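Local coordinates for TRAP dicarboxylate transporter-DctP subunit (Marinobacter aquaeolei, PDB 4PFI), which probably binds a small organic acid in the periplasm and hands it to the membrane subunits of a TRAP transporter, at residues R58-A63 with E268-Q273; W38-E43 with H51-Q56; V94-A99 with Q150-V155; P142-A147 with S248-E253; T111-F114 with F118-P121. All coordinates share one frame; numbering follows the deposited sequence.

Contact 1. Residues R58-A63 with E268-Q273; sequences REQVEA and EETIAQ
Gln60 and Thr270 face each other where segments 58-63 and 268-273 pass, and the glutamine side chain can be followed atom by atom. Gln60 CB lies 4.1 Å from Thr270 CG2. The next carbon fits against both branches of the threonine, Gln60 CG being 3.8 Å from Thr270 OG1. Because CG stands anti to the backbone N (chi1 -174°) and the chain then bends at chi2 (65°), the amide swings toward Gln273. Its NE2 donates to water 1, 3.0 Å away, and that water in turn donates to Thr270 OG1. A second water takes a weak bond from Gln60 NE2 and a longer one from Gln273 NE2. Helices 49-65 and 263-296 run roughly antiparallel here, the axes of these segments 10.4 Å apart at closest and their directions 144° apart, packed side by side in the solute-binding protein fold. One residue on, Val61 CG2 comes to 4.0 Å from Thr270 OG1, the hydroxyl that also bonds to Trp266 O in its own helix. With a glycine here, both branches would be gone, water 1 would probably lose its acceptor on this helix, and a gap is likely to open beside Gln60 CG. Thr270 further touches Phe57 and Leu64 of helix 49-65.

Contact 2. Residues W38-E43 with H51-Q56; sequences WRFALE and HLYAQQ
Strand 37-41 and helix 49-65 are the first two elements of a beta-alpha-beta unit completed by strand 70-74, and here the helix lies down on the end of the strand and the residue just beyond it through apolar side chains. Ala54 sits at the middle: its CB faces the strand and receives Leu42 CD2 at 3.8 Å and Phe40 CE2 at 4.0 Å, the phenyl ring meeting the methyl obliquely. Phe40 has CG anti to the backbone N (chi1 -166°), which carries its far end over to Tyr53, where the two rings meet edge to edge with Phe40 CZ 4.5 Å from Tyr53 CE1. Leu42 divides its branches between two turns of the helix. While CD2 goes to Ala54, CD1 presses on the backbone of His51, 3.7 Å from its CA, and also lies at the edge of the imidazole, 3.9 Å from CD2 of His51. Val73 of strand 70-74 closes the same cluster against Leu42, His51 and Ala54, while Phe98 adds its ring to Phe40 and Tyr53. Such a hydrophobic seam is how the helix of a beta-alpha-beta crossover commonly packs on the parallel strands it connects.

Contact 3. Residues V94-A99 with Q150-V155; sequences VNLAFA and QLLGFV
Leu96, the first residue of the 94-99 segment to touch the other strand, sends CD2 to within 3.6 Å of CD1 of Leu152. The two leucines cross at about a right angle, one methyl against one methyl. Leu96 gets there by its end rather than its root: CG is anti to the carbonyl carbon (chi1 -67°), and the chain runs on extended, so that a side chain leaving its strand obliquely still finishes against Leu152. Two residues on, Phe98 makes the second touch. The edge of the phenyl ring meets Val155, with Phe98 CE1 4.0 Å from Val155 CG2 and the methyl in the ring plane. The same ring carbon is 4.1 Å from Val155 CB, so the valine offers its branch point as well as a methyl. Both pairs are purely apolar and leave the backbones well apart, with Phe98 CA 9.0 Å from Val155 CA.

That spacing reflects the sheet order. Strand 244-252 runs between the two and pairs antiparallel with each: Ala97 bonds to Val250 on one flank, while Val249 bonds to Leu152 and Gly153 on the other. Leu96 and Phe98 therefore reach across one face of the central strand, past Ala251 and Val249. That face is covered by helix 49-65, whose Phe57 touches Leu96, whose Gln50 touches Phe98, and whose Tyr53 touches both Phe98 and Val155.

Contact 4. Residues P142-A147 with S248-E253; sequences PAYHNA and SVVANE
His145 ND1 donates to Glu253 OE2 over 2.5 Å, the hydrogen bond from helix 134-145 to the first residue of helix 253-257. It is short and moderately straight, 155° at the hydrogen, and it uses the anti lone pair of the carboxylate oxygen. Ring and carboxylate are nearly coplanar, 9° apart, so the acid meets the imidazole at its edge. Glu253 arrives there on an extended chain, its CG anti to the backbone N (chi1 -151°). The other oxygen, OE1, accepts from water 3 at 3.0 Å, and this water also reaches His145 O in a weak bond. The nearby carboxylate would be expected to favour a protonated imidazole. A leucine in place of Glu253 would probably leave His145 ND1 without its acceptor and water 3 without its carboxylate. Deeper in, Tyr144 packs on Val250, CE2 of the ring lying 3.6 Å from CG1 of the valine, the two crossing at about a right angle. On the same side of the strand, Tyr144 and Ser248 touch Phe154 of strand 149-164. The whole is a helix laid on one face of a beta sheet, with a His-carboxylate hydrogen bond where strand gives way to helix, in an alpha/beta solute-binding domain.

Contact 5. Residues T111-F114 with F118-P121; sequences TGLF and FLLP
Leu113 and Leu119 meet methyl to methyl across a turn in the long connection between helices 101-104 and 124-132, a 3-10 segment folded back against irregular chain. The closest pair is Leu113 CD1 with Leu119 CD2 at 3.2 Å, a tight approach for two methyl carbons, and the same Leu119 CD2 lies 3.7 Å from Leu113 CG. The two side chains cross at about a right angle. Each has CG anti to its own backbone N, with chi1 near 180° in both, which brings one methyl of each, Leu113 CD1 and Leu119 CD2, to the other segment. The neighbouring pair, Phe114 and Leu120, also meets by side-chain ends, for the phenylalanine leaves its backbone pointing away from the other segment and only its ring edge returns toward it.

Backbone bonding holds the first piece in shape: Phe114 N donates to Thr111 O at 2.9 Å, the i to i-3 bond of a 3-10 turn. Beyond this shell, Phe136 of helix 134-145 touches both Leu113 and Phe114, while Phe323, Leu334 and Ile335 of helix 318-339 close on Leu113. On the second piece Leu119 touches Arg320, and the carbonyl of Pro121 is tied to Arg244 by a hydrogen bond. Phe114 also meets the ring of Phe154 of strand 149-164; at the Phe114 edge Leu120 CD2 lies in the ring plane, 4.0 Å from Phe114 CD1.

Contacts 1 to 4 cluster around one part of the mixed sheet. Helix 49-65 serves contacts 1 and 2, whose centres are 11 Å apart. Strands 37-41, 96-99, 244-252 and 149-164 lie side by side in that order, which brings contacts 2, 3 and 4 into touch; the centres of contacts 3 and 4 are 8 Å apart. Along the chain, contact 2 closes first, contact 1 spans contacts 3, 4 and 5, contact 5 is nested within the loop of contact 3, and contacts 3 and 4 interlace. Contact 5 stands about 27 Å from contact 1, centre to centre. Distant sequences thus meet around one sheet, contact 1 on its partly exposed flank, contact 5 reached through Phe154 and Tyr144.

Contact 1. Residues R58-A63 with E268-Q273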
# COMPACT_ATOMS: atom_id res chain seq x y z
N ARG A 58 1.74 13.45 -14.51
CA ARG A 58 1.08 14.39 -15.41
C ARG A 58 2.09 15.32 -16.05
O ARG A 58 2.13 15.43 -17.26
CB ARG A 58 0.02 15.22 -14.67
CG ARG A 58 -0.69 16.27 -15.53
CD ARG A 58 -1.76 17.01 -14.76
NE ARG A 58 -1.17 17.62 -13.57
CZ ARG A 58 -1.85 17.93 -12.47
NH1 ARG A 58 -3.16 17.71 -12.40
NH2 ARG A 58 -1.21 18.47 -11.43
N GLU A 59 2.91 15.98 -15.22
CA GLU A 59 3.86 16.97 -15.72
C GLU A 59 4.81 16.36 -16.73
O GLU A 59 5.10 16.96 -17.75
CB GLU A 59 4.66 17.59 -14.58
CG GLU A 59 3.88 18.63 -13.83
CD GLU A 59 4.50 19.00 -12.49
OE1 GLU A 59 5.21 18.16 -11.90
OE2 GLU A 59 4.27 20.14 -12.01
N GLN A 60 5.26 15.14 -16.43
CA GLN A 60 6.22 14.43 -17.26
C GLN A 60 5.61 14.01 -18.58
O GLN A 60 6.18 14.24 -19.64
CB GLN A 60 6.74 13.19 -16.53
CG GLN A 60 7.88 12.45 -17.26
CD GLN A 60 9.14 13.29 -17.36
OE1 GLN A 60 9.25 14.33 -16.70
NE2 GLN A 60 10.10 12.85 -18.19
N VAL A 61 4.46 13.35 -18.53
CA VAL A 61 3.82 12.88 -19.74
C VAL A 61 3.42 14.03 -20.70
O VAL A 61 3.53 13.89 -21.92
CB VAL A 61 2.63 11.97 -19.43
CG1 VAL A 61 1.70 11.86 -20.61
CG2 VAL A 61 3.15 10.61 -19.03
N GLU A 62 2.98 15.15 -20.16
CA GLU A 62 2.57 16.29 -20.98
C GLU A 62 3.79 16.91 -21.68
O GLU A 62 3.73 17.26 -22.86
CB GLU A 62 1.81 17.31 -20.12
CG GLU A 62 0.44 16.76 -19.61
CD GLU A 62 -0.44 17.78 -18.89
OE1 GLU A 62 0.08 18.83 -18.44
OE2 GLU A 62 -1.66 17.53 -18.76
N ALA A 63 4.90 17.00 -20.96
CA ALA A 63 6.13 17.55 -21.52
C ALA A 63 6.78 16.63 -22.58
O ALA A 63 7.34 17.12 -23.55
CB ALA A 63 7.12 17.88 -20.41
N GLU A 268 5.21 3.63 -20.04
CA GLU A 268 6.04 2.69 -19.30
C GLU A 268 7.38 3.25 -18.78
O GLU A 268 7.83 2.86 -17.69
CB GLU A 268 6.28 1.41 -20.10
CG GLU A 268 5.07 0.48 -20.12
CD GLU A 268 5.39 -0.93 -20.59
OE1 GLU A 268 6.07 -1.08 -21.63
OE2 GLU A 268 4.96 -1.89 -19.92
N GLU A 269 8.00 4.16 -19.52
CA GLU A 269 9.28 4.74 -19.11
C GLU A 269 9.10 5.74 -17.96
O GLU A 269 9.95 5.86 -17.08
CB GLU A 269 9.98 5.44 -20.27
CG GLU A 269 10.75 4.52 -21.20
CD GLU A 269 11.35 5.25 -22.40
OE1 GLU A 269 10.99 6.43 -22.63
OE2 GLU A 269 12.17 4.65 -23.13
N THR A 270 7.98 6.46 -17.99
CA THR A 270 7.67 7.41 -16.93
C THR A 270 7.38 6.69 -15.62
O THR A 270 7.86 7.09 -14.58
CB THR A 270 6.46 8.26 -17.28
OG1 THR A 270 6.77 9.05 -18.43
CG2 THR A 270 6.13 9.17 -16.11
N ILE A 271 6.57 5.63 -15.70
CA ILE A 271 6.27 4.81 -14.53
C ILE A 271 7.58 4.28 -13.95
O ILE A 271 7.75 4.20 -12.72
CB ILE A 271 5.37 3.61 -14.91
CG1 ILE A 271 3.97 4.08 -15.29
CG2 ILE A 271 5.27 2.64 -13.76
CD1 ILE A 271 3.33 5.02 -14.28
N ALA A 272 8.50 3.95 -14.85
CA ALA A 272 9.79 3.39 -14.49
C ALA A 272 10.64 4.42 -13.76
O ALA A 272 11.27 4.10 -12.76
CB ALA A 272 10.52 2.89 -15.76
N GLN A 273 10.65 5.66 -14.26
CA GLN A 273 11.39 6.75 -13.65
C GLN A 273 10.84 7.09 -12.28
O GLN A 273 11.59 7.32 -11.33
CB GLN A 273 11.27 8.02 -14.51
CG GLN A 273 12.31 8.15 -15.62
CD GLN A 273 12.42 9.58 -16.14
OE1 GLN A 273 12.05 10.53 -15.44
NE2 GLN A 273 12.93 9.74 -17.36
O HOH W 1 9.61 9.86 -18.35
O HOH W 2 12.98 12.43 -19.23

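Contact 2. Residues W38-E43 with H51-Q56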
# COMPACT_ATOMS: atom_id res chain seq x y z
N TRP A 38 -5.93 11.36 -20.90
CA TRP A 38 -5.76 10.16 -20.10
C TRP A 38 -6.38 10.45 -18.73
O TRP A 38 -6.08 11.48 -18.13
CB TRP A 38 -4.28 9.81 -19.95
CG TRP A 38 -3.62 9.27 -21.18
CD1 TRP A 38 -4.17 9.16 -22.43
CD2 TRP A 38 -2.29 8.76 -21.29
NE1 TRP A 38 -3.27 8.62 -23.30
CE2 TRP A 38 -2.10 8.36 -22.63
CE3 TRP A 38 -1.23 8.60 -20.38
CZ2 TRP A 38 -0.90 7.82 -23.09
CZ3 TRP A 38 -0.04 8.06 -20.84
CH2 TRP A 38 0.11 7.67 -22.19
N ARG A 39 -7.23 9.55 -18.25
CA ARG A 39 -7.90 9.72 -16.97
C ARG A 39 -7.27 8.82 -15.91
O ARG A 39 -7.29 7.59 -16.04
CB ARG A 39 -9.38 9.35 -17.11
CG ARG A 39 -10.09 10.12 -18.19
CD ARG A 39 -11.37 9.42 -18.61
NE ARG A 39 -12.30 9.22 -17.51
CZ ARG A 39 -13.03 10.19 -16.95
NH1 ARG A 39 -12.92 11.43 -17.40
NH2 ARG A 39 -13.86 9.91 -15.95
N PHE A 40 -6.76 9.44 -14.84
CA PHE A 40 -5.98 8.76 -13.82
C PHE A 40 -6.68 8.88 -12.45
O PHE A 40 -6.67 9.94 -11.84
CB PHE A 40 -4.59 9.41 -13.73
CG PHE A 40 -3.57 8.60 -12.96
CD1 PHE A 40 -3.94 7.56 -12.14
CD2 PHE A 40 -2.21 8.91 -13.05
CE1 PHE A 40 -2.99 6.83 -11.45
CE2 PHE A 40 -1.27 8.19 -12.36
CZ PHE A 40 -1.66 7.15 -11.55
N ALA A 41 -7.27 7.79 -11.97
CA ALA A 41 -8.02 7.82 -10.71
C ALA A 41 -7.15 7.44 -9.50
O ALA A 41 -6.33 6.54 -9.57
CB ALA A 41 -9.22 6.89 -10.80
N LEU A 42 -7.35 8.12 -8.38
CA LEU A 42 -6.58 7.82 -7.16
C LEU A 42 -7.50 7.30 -6.05
O LEU A 42 -8.64 7.74 -5.94
CB LEU A 42 -5.92 9.09 -6.66
CG LEU A 42 -5.19 9.95 -7.67
CD1 LEU A 42 -4.69 11.15 -6.94
CD2 LEU A 42 -4.06 9.19 -8.32
N GLU A 43 -6.98 6.41 -5.21
CA GLU A 43 -7.69 5.98 -4.01
C GLU A 43 -7.55 6.99 -2.86
O GLU A 43 -8.21 6.85 -1.83
CB GLU A 43 -7.11 4.67 -3.48
CG GLU A 43 -7.13 3.53 -4.43
CD GLU A 43 -6.24 2.41 -3.94
OE1 GLU A 43 -5.13 2.70 -3.44
OE2 GLU A 43 -6.67 1.23 -4.02
N HIS A 51 -1.40 11.26 -4.95
CA HIS A 51 -1.57 12.54 -5.60
C HIS A 51 -0.20 13.13 -6.08
O HIS A 51 -0.06 13.56 -7.22
CB HIS A 51 -2.28 13.51 -4.69
CG HIS A 51 -2.78 14.73 -5.39
ND1 HIS A 51 -2.49 16.00 -4.95
CD2 HIS A 51 -3.53 14.87 -6.51
CE1 HIS A 51 -3.05 16.88 -5.77
NE2 HIS A 51 -3.68 16.22 -6.72
N LEU A 52 0.79 13.16 -5.19
CA LEU A 52 2.10 13.70 -5.55
C LEU A 52 2.68 12.95 -6.73
O LEU A 52 3.23 13.55 -7.65
CB LEU A 52 3.04 13.62 -4.36
CG LEU A 52 2.63 14.57 -3.24
CD1 LEU A 52 3.50 14.36 -2.00
CD2 LEU A 52 2.67 16.01 -3.72
N TYR A 53 2.57 11.62 -6.68
CA TYR A 53 3.05 10.76 -7.76
C TYR A 53 2.33 11.13 -9.05
O TYR A 53 2.95 11.35 -10.09
CB TYR A 53 2.78 9.30 -7.42
CG TYR A 53 3.19 8.28 -8.47
CD1 TYR A 53 2.34 7.96 -9.55
CD2 TYR A 53 4.41 7.61 -8.38
CE1 TYR A 53 2.71 7.01 -10.50
CE2 TYR A 53 4.78 6.66 -9.34
CZ TYR A 53 3.93 6.37 -10.39
OH TYR A 53 4.32 5.43 -11.31
N ALA A 54 1.01 11.20 -8.97
CA ALA A 54 0.21 11.46 -10.15
C ALA A 54 0.52 12.85 -10.76
O ALA A 54 0.56 13.00 -11.98
CB ALA A 54 -1.25 11.31 -9.85
N GLN A 55 0.77 13.85 -9.91
CA GLN A 55 1.14 15.17 -10.40
C GLN A 55 2.42 15.10 -11.21
O GLN A 55 2.54 15.73 -12.24
CB GLN A 55 1.37 16.12 -9.25
CG GLN A 55 0.13 16.76 -8.73
CD GLN A 55 0.41 17.47 -7.42
OE1 GLN A 55 -0.27 17.24 -6.41
NE2 GLN A 55 1.45 18.30 -7.40
N GLN A 56 3.39 14.35 -10.71
CA GLN A 56 4.64 14.15 -11.41
C GLN A 56 4.44 13.39 -12.72
O GLN A 56 5.11 13.66 -13.72
CB GLN A 56 5.61 13.38 -10.54
CG GLN A 56 6.06 14.14 -9.32
CD GLN A 56 7.14 15.13 -9.68
OE1 GLN A 56 6.88 16.33 -9.75
NE2 GLN A 56 8.35 14.63 -9.97

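Contact 3. Residues V94-A99 with Q150-V155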
# COMPACT_ATOMS: atom_id res chain seq x y z
N VAL A 94 -12.14 4.87 -16.87
CA VAL A 94 -10.86 5.56 -16.74
C VAL A 94 -9.75 4.71 -17.31
O VAL A 94 -9.87 3.49 -17.41
CB VAL A 94 -10.51 5.91 -15.27
CG1 VAL A 94 -11.57 6.83 -14.68
CG2 VAL A 94 -10.36 4.64 -14.44
N ASN A 95 -8.65 5.35 -17.69
CA ASN A 95 -7.53 4.63 -18.28
C ASN A 95 -6.60 4.04 -17.21
O ASN A 95 -6.12 2.91 -17.35
CB ASN A 95 -6.72 5.56 -19.18
CG ASN A 95 -7.58 6.32 -20.17
OD1 ASN A 95 -7.98 7.45 -19.93
ND2 ASN A 95 -7.88 5.68 -21.29
N LEU A 96 -6.33 4.83 -16.18
CA LEU A 96 -5.30 4.52 -15.19
C LEU A 96 -5.83 4.71 -13.78
O LEU A 96 -6.60 5.63 -13.51
CB LEU A 96 -4.11 5.48 -15.38
CG LEU A 96 -3.27 5.38 -16.65
CD1 LEU A 96 -2.45 6.67 -16.88
CD2 LEU A 96 -2.35 4.15 -16.57
N ALA A 97 -5.40 3.85 -12.87
CA ALA A 97 -5.78 3.99 -11.46
C ALA A 97 -4.76 3.34 -10.55
O ALA A 97 -3.99 2.48 -10.95
CB ALA A 97 -7.13 3.37 -11.21
N PHE A 98 -4.76 3.80 -9.31
CA PHE A 98 -4.05 3.12 -8.26
C PHE A 98 -4.96 2.03 -7.72
O PHE A 98 -6.18 2.19 -7.65
CB PHE A 98 -3.67 4.11 -7.15
CG PHE A 98 -2.37 4.81 -7.40
CD1 PHE A 98 -1.17 4.12 -7.30
CD2 PHE A 98 -2.34 6.16 -7.72
CE1 PHE A 98 0.03 4.76 -7.52
CE2 PHE A 98 -1.13 6.79 -7.93
CZ PHE A 98 0.05 6.08 -7.83
N ALA A 99 -4.37 0.91 -7.33
CA ALA A 99 -5.12 -0.17 -6.70
C ALA A 99 -4.24 -0.77 -5.63
O ALA A 99 -3.16 -1.28 -5.92
CB ALA A 99 -5.53 -1.23 -7.71
N GLN A 150 -4.37 -4.37 -16.73
CA GLN A 150 -2.97 -4.32 -17.11
C GLN A 150 -2.14 -3.74 -15.95
O GLN A 150 -2.28 -2.57 -15.62
CB GLN A 150 -2.78 -3.48 -18.38
CG GLN A 150 -1.34 -3.40 -18.84
CD GLN A 150 -0.77 -4.75 -19.24
OE1 GLN A 150 -1.24 -5.38 -20.19
NE2 GLN A 150 0.26 -5.20 -18.52
N LEU A 151 -1.31 -4.58 -15.33
CA LEU A 151 -0.39 -4.14 -14.27
C LEU A 151 0.79 -3.42 -14.89
O LEU A 151 1.45 -3.96 -15.76
CB LEU A 151 0.11 -5.34 -13.45
CG LEU A 151 1.25 -5.01 -12.47
CD1 LEU A 151 0.74 -4.20 -11.27
CD2 LEU A 151 1.98 -6.27 -12.01
N LEU A 152 1.07 -2.20 -14.43
CA LEU A 152 2.17 -1.39 -14.95
C LEU A 152 3.33 -1.29 -13.96
O LEU A 152 4.46 -1.02 -14.35
CB LEU A 152 1.68 0.01 -15.31
CG LEU A 152 0.55 0.06 -16.35
CD1 LEU A 152 0.12 1.50 -16.65
CD2 LEU A 152 0.98 -0.66 -17.64
N GLY A 153 3.05 -1.49 -12.67
CA GLY A 153 4.09 -1.36 -11.66
C GLY A 153 3.58 -1.20 -10.24
O GLY A 153 2.38 -1.16 -9.98
N PHE A 154 4.53 -1.12 -9.32
CA PHE A 154 4.24 -0.96 -7.91
C PHE A 154 4.82 0.35 -7.38
O PHE A 154 5.89 0.78 -7.82
CB PHE A 154 4.79 -2.16 -7.13
CG PHE A 154 4.15 -3.48 -7.53
CD1 PHE A 154 2.79 -3.68 -7.36
CD2 PHE A 154 4.90 -4.50 -8.11
CE1 PHE A 154 2.20 -4.87 -7.74
CE2 PHE A 154 4.30 -5.71 -8.49
CZ PHE A 154 2.96 -5.89 -8.31
N VAL A 155 4.11 0.99 -6.45
CA VAL A 155 4.57 2.22 -5.82
C VAL A 155 4.49 2.17 -4.28
O VAL A 155 3.45 1.84 -3.72
CB VAL A 155 3.73 3.41 -6.30
CG1 VAL A 155 4.25 4.69 -5.68
CG2 VAL A 155 3.76 3.47 -7.84

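Contact 4. Residues P142-A147 with S248-E253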
# COMPACT_ATOMS: atom_id res chain seq x y z
N PRO A 142 -0.11 -11.92 -14.97
CA PRO A 142 -1.19 -12.86 -15.28
C PRO A 142 -2.34 -12.78 -14.27
O PRO A 142 -3.50 -12.84 -14.68
CB PRO A 142 -0.49 -14.23 -15.21
CG PRO A 142 0.95 -13.94 -15.41
CD PRO A 142 1.17 -12.61 -14.76
N ALA A 143 -2.02 -12.65 -12.98
CA ALA A 143 -3.06 -12.58 -11.95
C ALA A 143 -3.94 -11.35 -12.18
O ALA A 143 -5.16 -11.40 -11.98
CB ALA A 143 -2.44 -12.55 -10.57
N TYR A 144 -3.32 -10.27 -12.62
CA TYR A 144 -4.03 -9.03 -12.91
C TYR A 144 -4.88 -9.14 -14.17
O TYR A 144 -6.01 -8.64 -14.21
CB TYR A 144 -3.05 -7.87 -13.07
CG TYR A 144 -2.66 -7.22 -11.76
CD1 TYR A 144 -1.64 -7.74 -10.99
CD2 TYR A 144 -3.30 -6.08 -11.31
CE1 TYR A 144 -1.27 -7.17 -9.83
CE2 TYR A 144 -2.93 -5.48 -10.13
CZ TYR A 144 -1.92 -6.04 -9.40
OH TYR A 144 -1.50 -5.50 -8.22
N HIS A 145 -4.31 -9.77 -15.20
CA HIS A 145 -5.00 -9.99 -16.47
C HIS A 145 -6.24 -10.80 -16.18
O HIS A 145 -7.32 -10.49 -16.68
CB HIS A 145 -4.12 -10.74 -17.47
CG HIS A 145 -3.10 -9.87 -18.15
ND1 HIS A 145 -3.43 -8.70 -18.80
CD2 HIS A 145 -1.76 -10.03 -18.32
CE1 HIS A 145 -2.34 -8.16 -19.32
NE2 HIS A 145 -1.31 -8.95 -19.04
N ASN A 146 -6.09 -11.81 -15.34
CA ASN A 146 -7.20 -12.65 -14.90
C ASN A 146 -8.36 -11.83 -14.31
O ASN A 146 -9.49 -12.30 -14.27
CB ASN A 146 -6.70 -13.68 -13.89
CG ASN A 146 -7.73 -14.75 -13.58
OD1 ASN A 146 -8.45 -14.65 -12.58
ND2 ASN A 146 -7.80 -15.78 -14.42
N ALA A 147 -8.07 -10.62 -13.85
CA ALA A 147 -9.10 -9.71 -13.33
C ALA A 147 -9.42 -8.61 -14.35
O ALA A 147 -10.15 -7.66 -14.04
CB ALA A 147 -8.64 -9.08 -11.99
N SER A 248 -0.63 -0.52 -6.40
CA SER A 248 -0.46 -0.90 -7.81
C SER A 248 -0.88 0.22 -8.72
O SER A 248 -1.87 0.91 -8.44
CB SER A 248 -1.39 -2.08 -8.16
OG SER A 248 -0.81 -3.33 -7.93
N VAL A 249 -0.17 0.40 -9.83
CA VAL A 249 -0.71 1.22 -10.92
C VAL A 249 -1.23 0.28 -12.01
O VAL A 249 -0.48 -0.52 -12.55
CB VAL A 249 0.34 2.20 -11.52
CG1 VAL A 249 -0.26 2.94 -12.73
CG2 VAL A 249 0.84 3.18 -10.47
N VAL A 250 -2.51 0.38 -12.32
CA VAL A 250 -3.12 -0.50 -13.32
C VAL A 250 -3.74 0.28 -14.48
O VAL A 250 -4.07 1.46 -14.35
CB VAL A 250 -4.21 -1.41 -12.69
CG1 VAL A 250 -3.60 -2.36 -11.69
CG2 VAL A 250 -5.33 -0.56 -12.07
N ALA A 251 -3.91 -0.40 -15.61
CA ALA A 251 -4.53 0.22 -16.76
C ALA A 251 -5.57 -0.70 -17.40
O ALA A 251 -5.47 -1.93 -17.33
CB ALA A 251 -3.49 0.62 -17.79
N ASN A 252 -6.56 -0.07 -18.01
CA ASN A 252 -7.48 -0.80 -18.86
C ASN A 252 -6.73 -1.68 -19.87
O ASN A 252 -5.79 -1.24 -20.54
CB ASN A 252 -8.42 0.16 -19.59
CG ASN A 252 -9.43 -0.56 -20.44
OD1 ASN A 252 -9.24 -0.71 -21.65
ND2 ASN A 252 -10.49 -1.05 -19.81
N GLU A 253 -7.15 -2.93 -19.94
CA GLU A 253 -6.41 -3.96 -20.64
C GLU A 253 -6.31 -3.72 -22.15
O GLU A 253 -5.28 -4.01 -22.77
CB GLU A 253 -7.09 -5.30 -20.40
CG GLU A 253 -6.16 -6.47 -20.43
CD GLU A 253 -6.71 -7.59 -19.59
OE1 GLU A 253 -7.95 -7.68 -19.46
OE2 GLU A 253 -5.90 -8.37 -19.04
O HOH W 3 -9.26 -10.39 -19.38

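Contact 5. Residues T111-F114 with F118-P121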
# COMPACT_ATOMS: atom_id res chain seq x y z
N THR A 111 -1.66 -10.23 -4.34
CA THR A 111 -1.23 -8.95 -3.77
C THR A 111 -1.14 -9.04 -2.24
O THR A 111 -0.50 -8.20 -1.61
CB THR A 111 -2.15 -7.78 -4.20
OG1 THR A 111 -3.51 -8.06 -3.86
CG2 THR A 111 -2.05 -7.55 -5.70
N GLY A 112 -1.73 -10.09 -1.64
CA GLY A 112 -1.57 -10.34 -0.22
C GLY A 112 -0.10 -10.43 0.19
O GLY A 112 0.25 -10.18 1.33
N LEU A 113 0.76 -10.81 -0.75
CA LEU A 113 2.19 -10.82 -0.50
C LEU A 113 2.65 -9.53 0.19
O LEU A 113 3.50 -9.57 1.06
CB LEU A 113 2.93 -10.97 -1.84
CG LEU A 113 4.46 -10.99 -1.79
CD1 LEU A 113 4.97 -12.39 -1.45
CD2 LEU A 113 5.05 -10.49 -3.15
N PHE A 114 2.07 -8.40 -0.20
CA PHE A 114 2.49 -7.08 0.29
C PHE A 114 2.01 -6.73 1.68
O PHE A 114 2.43 -5.72 2.24
CB PHE A 114 2.05 -5.98 -0.70
CG PHE A 114 2.67 -6.11 -2.04
CD1 PHE A 114 4.05 -6.04 -2.17
CD2 PHE A 114 1.89 -6.37 -3.16
CE1 PHE A 114 4.65 -6.19 -3.42
CE2 PHE A 114 2.48 -6.51 -4.41
CZ PHE A 114 3.88 -6.42 -4.54
N PHE A 118 7.60 -8.78 7.58
CA PHE A 118 9.02 -9.17 7.57
C PHE A 118 9.42 -10.00 6.35
O PHE A 118 10.32 -10.81 6.43
CB PHE A 118 9.36 -9.91 8.87
CG PHE A 118 9.00 -9.12 10.10
CD1 PHE A 118 9.73 -7.99 10.45
CD2 PHE A 118 7.92 -9.49 10.90
CE1 PHE A 118 9.38 -7.23 11.55
CE2 PHE A 118 7.58 -8.73 12.02
CZ PHE A 118 8.32 -7.60 12.34
N LEU A 119 8.77 -9.77 5.21
CA LEU A 119 9.00 -10.59 4.04
C LEU A 119 9.90 -9.85 3.05
O LEU A 119 11.02 -10.27 2.79
CB LEU A 119 7.69 -10.96 3.36
CG LEU A 119 7.85 -11.82 2.10
CD1 LEU A 119 7.92 -13.29 2.47
CD2 LEU A 119 6.71 -11.56 1.14
N LEU A 120 9.38 -8.77 2.49
CA LEU A 120 10.16 -7.93 1.60
C LEU A 120 11.38 -7.39 2.36
O LEU A 120 11.32 -7.23 3.57
CB LEU A 120 9.32 -6.76 1.12
CG LEU A 120 8.38 -7.01 -0.05
CD1 LEU A 120 7.59 -8.31 0.09
CD2 LEU A 120 7.45 -5.80 -0.17
N PRO A 121 12.48 -7.13 1.65
CA PRO A 121 13.70 -6.63 2.30
C PRO A 121 13.46 -5.27 3.01
O PRO A 121 12.78 -4.41 2.46
CB PRO A 121 14.69 -6.49 1.14
CG PRO A 121 13.87 -6.49 -0.09
CD PRO A 121 12.66 -7.31 0.20